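Local atomic coordinates of putative restriction endonuclease domain-containing protein (Anabaena variabilis, PDB entry 3OT2), a protein that is of unknown function but belongs to the Uma2 (DUF820) family of the PD-(D/E)XK nuclease clan and is probably a nuclease. Residues I10-P23 with Y27-Q39. Numbering follows the deposited sequence.
With BU1 (1,4-butanediol), chain E; EDO (1,2-ethanediol), chain I.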
loop_
_atom_site.group_PDB
_atom_site.type_symbol
_atom_site.label_atom_id
_atom_site.label_comp_id
_atom_site.label_asym_id
_atom_site.label_seq_id
_atom_site.Cartn_x
_atom_site.Cartn_y
_atom_site.Cartn_z
ATOM N N ILE A 10 -20.981 17.056 -4.868
ATOM C CA ILE A 10 -20.534 17.612 -6.149
ATOM C C ILE A 10 -20.253 16.482 -7.165
ATOM O O ILE A 10 -19.774 15.409 -6.786
ATOM C CB ILE A 10 -19.288 18.526 -5.918
ATOM C CG1 ILE A 10 -18.889 19.305 -7.179
ATOM C CG2 ILE A 10 -18.092 17.778 -5.296
ATOM C CD1 ILE A 10 -18.437 20.709 -6.907
ATOM N N THR A 11 -20.567 16.731 -8.451
ATOM C CA THR A 11 -20.311 15.783 -9.544
ATOM C C THR A 11 -18.965 16.105 -10.168
ATOM O O THR A 11 -18.420 17.186 -9.913
ATOM C CB THR A 11 -21.425 15.815 -10.615
ATOM O OG1 THR A 11 -21.410 17.069 -11.300
ATOM C CG2 THR A 11 -22.803 15.502 -10.060
ATOM N N LEU A 12 -18.447 15.193 -11.015
ATOM C CA LEU A 12 -17.181 15.409 -11.709
ATOM C C LEU A 12 -17.312 16.601 -12.687
ATOM O O LEU A 12 -16.452 17.474 -12.673
ATOM C CB LEU A 12 -16.717 14.124 -12.428
ATOM C CG LEU A 12 -15.477 14.240 -13.325
ATOM C CD1 LEU A 12 -14.237 14.637 -12.539
ATOM C CD2 LEU A 12 -15.231 12.962 -14.076
ATOM N N ASP A 13 -18.412 16.667 -13.473
ATOM C CA ASP A 13 -18.683 17.747 -14.439
ATOM C C ASP A 13 -18.692 19.115 -13.750
ATOM O O ASP A 13 -18.096 20.058 -14.273
ATOM C CB ASP A 13 -20.013 17.510 -15.187
ATOM C CG ASP A 13 -20.000 16.330 -16.153
ATOM O OD1 ASP A 13 -18.906 16.012 -16.707
ATOM O OD2 ASP A 13 -21.085 15.746 -16.390
ATOM N N GLU A 14 -19.315 19.199 -12.554
ATOM C CA GLU A 14 -19.357 20.404 -11.725
ATOM C C GLU A 14 -17.949 20.737 -11.208
ATOM O O GLU A 14 -17.530 21.889 -11.296
ATOM C CB GLU A 14 -20.336 20.233 -10.550
ATOM C CG GLU A 14 -21.804 20.352 -10.933
ATOM C CD GLU A 14 -22.804 19.789 -9.938
ATOM O OE1 GLU A 14 -22.439 19.594 -8.755
ATOM O OE2 GLU A 14 -23.966 19.558 -10.342
ATOM N N PHE A 15 -17.211 19.720 -10.708
ATOM C CA PHE A 15 -15.842 19.884 -10.193
ATOM C C PHE A 15 -14.907 20.492 -11.246
ATOM O O PHE A 15 -14.094 21.352 -10.912
ATOM C CB PHE A 15 -15.260 18.532 -9.691
ATOM C CG PHE A 15 -13.764 18.563 -9.433
ATOM C CD1 PHE A 15 -13.259 19.056 -8.237
ATOM C CD2 PHE A 15 -12.861 18.135 -10.408
ATOM C CE1 PHE A 15 -11.875 19.123 -8.020
ATOM C CE2 PHE A 15 -11.478 18.216 -10.191
ATOM C CZ PHE A 15 -10.999 18.700 -8.996
ATOM N N LEU A 16 -14.994 20.011 -12.500
ATOM C CA LEU A 16 -14.128 20.438 -13.595
ATOM C C LEU A 16 -14.385 21.893 -14.031
ATOM O O LEU A 16 -13.534 22.475 -14.696
ATOM C CB LEU A 16 -14.244 19.478 -14.783
ATOM C CG LEU A 16 -13.672 18.060 -14.564
ATOM C CD1 LEU A 16 -14.147 17.116 -15.635
ATOM C CD2 LEU A 16 -12.139 18.051 -14.485
ATOM N N LYS A 17 -15.511 22.489 -13.624
ATOM C CA LYS A 17 -15.810 23.890 -13.935
ATOM C C LYS A 17 -15.153 24.813 -12.898
ATOM O O LYS A 17 -15.021 26.011 -13.150
ATOM C CB LYS A 17 -17.332 24.139 -13.989
ATOM C CG LYS A 17 -18.052 23.424 -15.133
ATOM C CD LYS A 17 -19.561 23.476 -14.940
ATOM C CE LYS A 17 -20.295 22.475 -15.793
ATOM N NZ LYS A 17 -21.729 22.393 -15.409
ATOM N N LEU A 18 -14.747 24.258 -11.734
ATOM C CA LEU A 18 -14.138 25.004 -10.625
ATOM C C LEU A 18 -12.709 25.493 -10.961
ATOM O O LEU A 18 -12.049 24.903 -11.831
ATOM C CB LEU A 18 -14.112 24.152 -9.339
ATOM C CG LEU A 18 -15.451 23.590 -8.830
ATOM C CD1 LEU A 18 -15.230 22.654 -7.660
ATOM C CD2 LEU A 18 -16.423 24.696 -8.434
ATOM N N PRO A 19 -12.208 26.566 -10.294
ATOM C CA PRO A 19 -10.857 27.058 -10.625
ATOM C C PRO A 19 -9.741 26.179 -10.059
ATOM O O PRO A 19 -9.970 25.492 -9.062
ATOM C CB PRO A 19 -10.829 28.453 -9.993
ATOM C CG PRO A 19 -11.781 28.371 -8.858
ATOM C CD PRO A 19 -12.856 27.412 -9.264
ATOM N N GLU A 20 -8.526 26.220 -10.679
ATOM C CA GLU A 20 -7.368 25.458 -10.194
ATOM C C GLU A 20 -6.869 26.055 -8.860
ATOM O O GLU A 20 -7.095 27.239 -8.592
ATOM C CB GLU A 20 -6.242 25.382 -11.246
ATOM C CG GLU A 20 -6.477 24.370 -12.372
ATOM C CD GLU A 20 -6.015 22.928 -12.218
ATOM O OE1 GLU A 20 -5.352 22.592 -11.210
ATOM O OE2 GLU A 20 -6.289 22.132 -13.147
ATOM N N THR A 21 -6.280 25.208 -7.989
ATOM C CA THR A 21 -5.764 25.603 -6.668
ATOM C C THR A 21 -4.269 25.276 -6.568
ATOM O O THR A 21 -3.753 24.528 -7.406
ATOM C CB THR A 21 -6.561 24.904 -5.531
ATOM O OG1 THR A 21 -6.392 23.485 -5.612
ATOM C CG2 THR A 21 -8.039 25.245 -5.539
ATOM N N GLU A 22 -3.568 25.848 -5.568
ATOM C CA GLU A 22 -2.151 25.551 -5.320
ATOM C C GLU A 22 -1.981 25.181 -3.850
ATOM O O GLU A 22 -2.137 26.057 -2.990
ATOM C CB GLU A 22 -1.202 26.689 -5.714
ATOM C CG GLU A 22 0.027 26.217 -6.490
ATOM C CD GLU A 22 1.018 25.319 -5.764
ATOM O OE1 GLU A 22 1.542 25.737 -4.704
ATOM O OE2 GLU A 22 1.305 24.214 -6.282
ATOM N N PRO A 23 -1.752 23.877 -3.528
ATOM C CA PRO A 23 -1.568 22.723 -4.434
ATOM C C PRO A 23 -2.867 22.335 -5.147
ATOM O O PRO A 23 -3.953 22.722 -4.705
ATOM C CB PRO A 23 -1.081 21.605 -3.490
ATOM C CG PRO A 23 -0.661 22.296 -2.236
ATOM C CD PRO A 23 -1.594 23.458 -2.127
ATOM N N TYR A 27 -10.371 15.086 -7.458
ATOM C CA TYR A 27 -11.757 14.653 -7.272
ATOM C C TYR A 27 -11.719 13.125 -7.231
ATOM O O TYR A 27 -11.498 12.472 -8.260
ATOM C CB TYR A 27 -12.674 15.216 -8.368
ATOM C CG TYR A 27 -14.120 14.794 -8.230
ATOM C CD1 TYR A 27 -15.012 15.528 -7.451
ATOM C CD2 TYR A 27 -14.609 13.684 -8.913
ATOM C CE1 TYR A 27 -16.354 15.153 -7.337
ATOM C CE2 TYR A 27 -15.944 13.302 -8.807
ATOM C CZ TYR A 27 -16.816 14.047 -8.027
ATOM O OH TYR A 27 -18.123 13.648 -7.908
ATOM N N ILE A 28 -11.827 12.565 -6.007
ATOM C CA ILE A 28 -11.695 11.129 -5.753
ATOM C C ILE A 28 -12.901 10.639 -4.998
ATOM O O ILE A 28 -13.177 11.136 -3.905
ATOM C CB ILE A 28 -10.394 10.817 -4.967
ATOM C CG1 ILE A 28 -9.145 11.473 -5.611
ATOM C CG2 ILE A 28 -10.213 9.295 -4.816
ATOM C CD1 ILE A 28 -8.023 11.730 -4.662
ATOM N N GLU A 29 -13.609 9.655 -5.573
ATOM C CA GLU A 29 -14.793 9.020 -4.965
ATOM C C GLU A 29 -15.835 10.072 -4.524
ATOM O O GLU A 29 -16.431 9.959 -3.449
ATOM C CB GLU A 29 -14.372 8.121 -3.782
ATOM C CG GLU A 29 -13.419 7.005 -4.194
ATOM C CD GLU A 29 -12.890 6.111 -3.094
ATOM O OE1 GLU A 29 -12.728 6.602 -1.953
ATOM O OE2 GLU A 29 -12.550 4.943 -3.393
ATOM N N GLY A 30 -16.016 11.097 -5.351
ATOM C CA GLY A 30 -16.968 12.176 -5.104
ATOM C C GLY A 30 -16.521 13.260 -4.141
ATOM O O GLY A 30 -17.285 14.188 -3.881
ATOM N N LYS A 31 -15.283 13.161 -3.610
ATOM C CA LYS A 31 -14.727 14.108 -2.641
ATOM C C LYS A 31 -13.625 14.959 -3.265
ATOM O O LYS A 31 -12.872 14.477 -4.116
ATOM C CB LYS A 31 -14.151 13.369 -1.417
ATOM C CG LYS A 31 -15.126 12.433 -0.702
ATOM C CD LYS A 31 -14.386 11.482 0.246
ATOM C CE LYS A 31 -15.251 10.354 0.760
ATOM N NZ LYS A 31 -15.440 9.271 -0.247
ATOM N N ILE A 32 -13.530 16.216 -2.830
ATOM C CA ILE A 32 -12.486 17.125 -3.290
ATOM C C ILE A 32 -11.367 17.091 -2.243
ATOM O O ILE A 32 -11.614 17.394 -1.067
ATOM C CB ILE A 32 -13.008 18.558 -3.567
ATOM C CG1 ILE A 32 -14.131 18.546 -4.627
ATOM C CG2 ILE A 32 -11.846 19.471 -3.988
ATOM C CD1 ILE A 32 -14.902 19.887 -4.809
ATOM N N ILE A 33 -10.173 16.648 -2.655
ATOM C CA ILE A 33 -9.015 16.549 -1.774
ATOM C C ILE A 33 -7.865 17.312 -2.405
ATOM O O ILE A 33 -7.447 17.017 -3.533
ATOM C CB ILE A 33 -8.597 15.083 -1.425
ATOM C CG1 ILE A 33 -9.785 14.250 -0.884
ATOM C CG2 ILE A 33 -7.414 15.072 -0.418
ATOM C CD1 ILE A 33 -9.662 12.761 -1.101
ATOM N N GLN A 34 -7.350 18.290 -1.666
ATOM C CA GLN A 34 -6.220 19.092 -2.114
ATOM C C GLN A 34 -4.934 18.316 -1.895
ATOM O O GLN A 34 -4.787 17.660 -0.862
ATOM C CB GLN A 34 -6.205 20.413 -1.367
ATOM C CG GLN A 34 -5.366 21.476 -2.053
ATOM C CD GLN A 34 -5.495 22.842 -1.425
ATOM O OE1 GLN A 34 -6.088 23.027 -0.354
ATOM N NE2 GLN A 34 -4.938 23.831 -2.098
ATOM N N LYS A 35 -4.005 18.379 -2.870
ATOM C CA LYS A 35 -2.709 17.694 -2.804
ATOM C C LYS A 35 -1.830 18.298 -1.687
ATOM O O LYS A 35 -2.104 19.423 -1.273
ATOM C CB LYS A 35 -1.977 17.791 -4.164
ATOM C CG LYS A 35 -2.442 16.780 -5.197
ATOM C CD LYS A 35 -1.574 16.828 -6.460
ATOM C CE LYS A 35 -0.173 16.289 -6.225
ATOM N NZ LYS A 35 0.548 16.049 -7.495
ATOM N N PRO A 36 -0.782 17.597 -1.175
ATOM C CA PRO A 36 0.037 18.208 -0.112
ATOM C C PRO A 36 0.887 19.367 -0.631
ATOM O O PRO A 36 1.128 19.500 -1.835
ATOM C CB PRO A 36 0.913 17.043 0.393
ATOM C CG PRO A 36 0.880 16.046 -0.621
ATOM C CD PRO A 36 -0.312 16.227 -1.488
HETATM N N MSE A 37 1.319 20.224 0.291
HETATM C CA MSE A 37 2.167 21.366 -0.024
HETATM C C MSE A 37 3.536 20.860 -0.515
HETATM O O MSE A 37 3.996 19.816 -0.031
HETATM C CB MSE A 37 2.313 22.261 1.222
HETATM C CG MSE A 37 1.017 22.970 1.611
HETATM SE SE MSE A 37 0.668 24.471 0.408
HETATM C CE MSE A 37 2.118 25.623 0.969
ATOM N N PRO A 38 4.174 21.528 -1.512
ATOM C CA PRO A 38 5.516 21.095 -1.935
ATOM C C PRO A 38 6.518 21.096 -0.767
ATOM O O PRO A 38 6.433 21.929 0.124
ATOM C CB PRO A 38 5.907 22.140 -2.993
ATOM C CG PRO A 38 4.599 22.696 -3.469
ATOM C CD PRO A 38 3.771 22.758 -2.222
ATOM N N GLN A 39 7.413 20.120 -0.756
ATOM C CA GLN A 39 8.435 19.929 0.271
ATOM C C GLN A 39 9.749 19.697 -0.473
ATOM O O GLN A 39 9.712 19.195 -1.592
ATOM C CB GLN A 39 8.024 18.733 1.179
ATOM C CG GLN A 39 9.044 18.291 2.238
ATOM C CD GLN A 39 9.426 16.812 2.184
ATOM O OE1 GLN A 39 9.261 16.120 1.155
ATOM N NE2 GLN A 39 9.966 16.302 3.307
HETATM C C1 BU1 E . -9.980 21.818 -13.445
HETATM C C2 BU1 E . -10.572 21.506 -12.069
HETATM C C3 BU1 E . -9.743 22.304 -11.063
HETATM C C4 BU1 E . -10.262 22.092 -9.656
HETATM O O5 BU1 E . -10.846 21.282 -14.436
HETATM O O6 BU1 E . -9.357 22.801 -8.784
HETATM C C1 EDO I . -2.734 21.411 -13.548
HETATM O O1 EDO I . -3.833 21.175 -14.424
HETATM C C2 EDO I . -2.902 20.518 -12.336
HETATM O O2 EDO I . -1.829 20.801 -11.438
HETATM O O HOH W 1 -20.436 13.278 -4.573
#
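Tyr27, on the first strand of the 25-34 hairpin, packs against Phe15 and Leu12 of the short helix 12-15. Its CB sits over the centre of the Phe15 ring, 3.5 Å from the centroid, a CH-pi contact. With CG anti to the backbone N (chi1 180°), the ring slides past Phe15, whose plane is turned 34° from its own. Tyr27 CD1 then touches Phe15 CB, Tyr27 CD2 meets Leu12 CD1 at 3.8 Å, and Leu12 CA lies over one face. Tyr27 CE1 packs against Ile10 CG2, Tyr27 CE2 meets Leu12 CB and CA, and CZ lies near Ile10 O and Leu12 N. Tyr27 OH donates to Ile10 O at 2.7 Å, tilted 23° from the carbonyl plane; a water also donates to that oxygen. An alanine here would keep the CB over Phe15 but would probably open a gap beside Leu12 and leave Ile10 O without its phenol donor. Ile32 CG1 lies 3.7 Å from Phe15 CD1, while Phe15 CZ touches the bound butanediol. Farther along, Gln34 NE2 comes within 3.0 Å of Pro23 O, in the carbonyl plane on a lone pair; Thr21 OG1 donates to the same oxygen. Apolar packing with one phenol bond thus seats the helix, whereas two side-chain donors fix the Pro23 carbonyl.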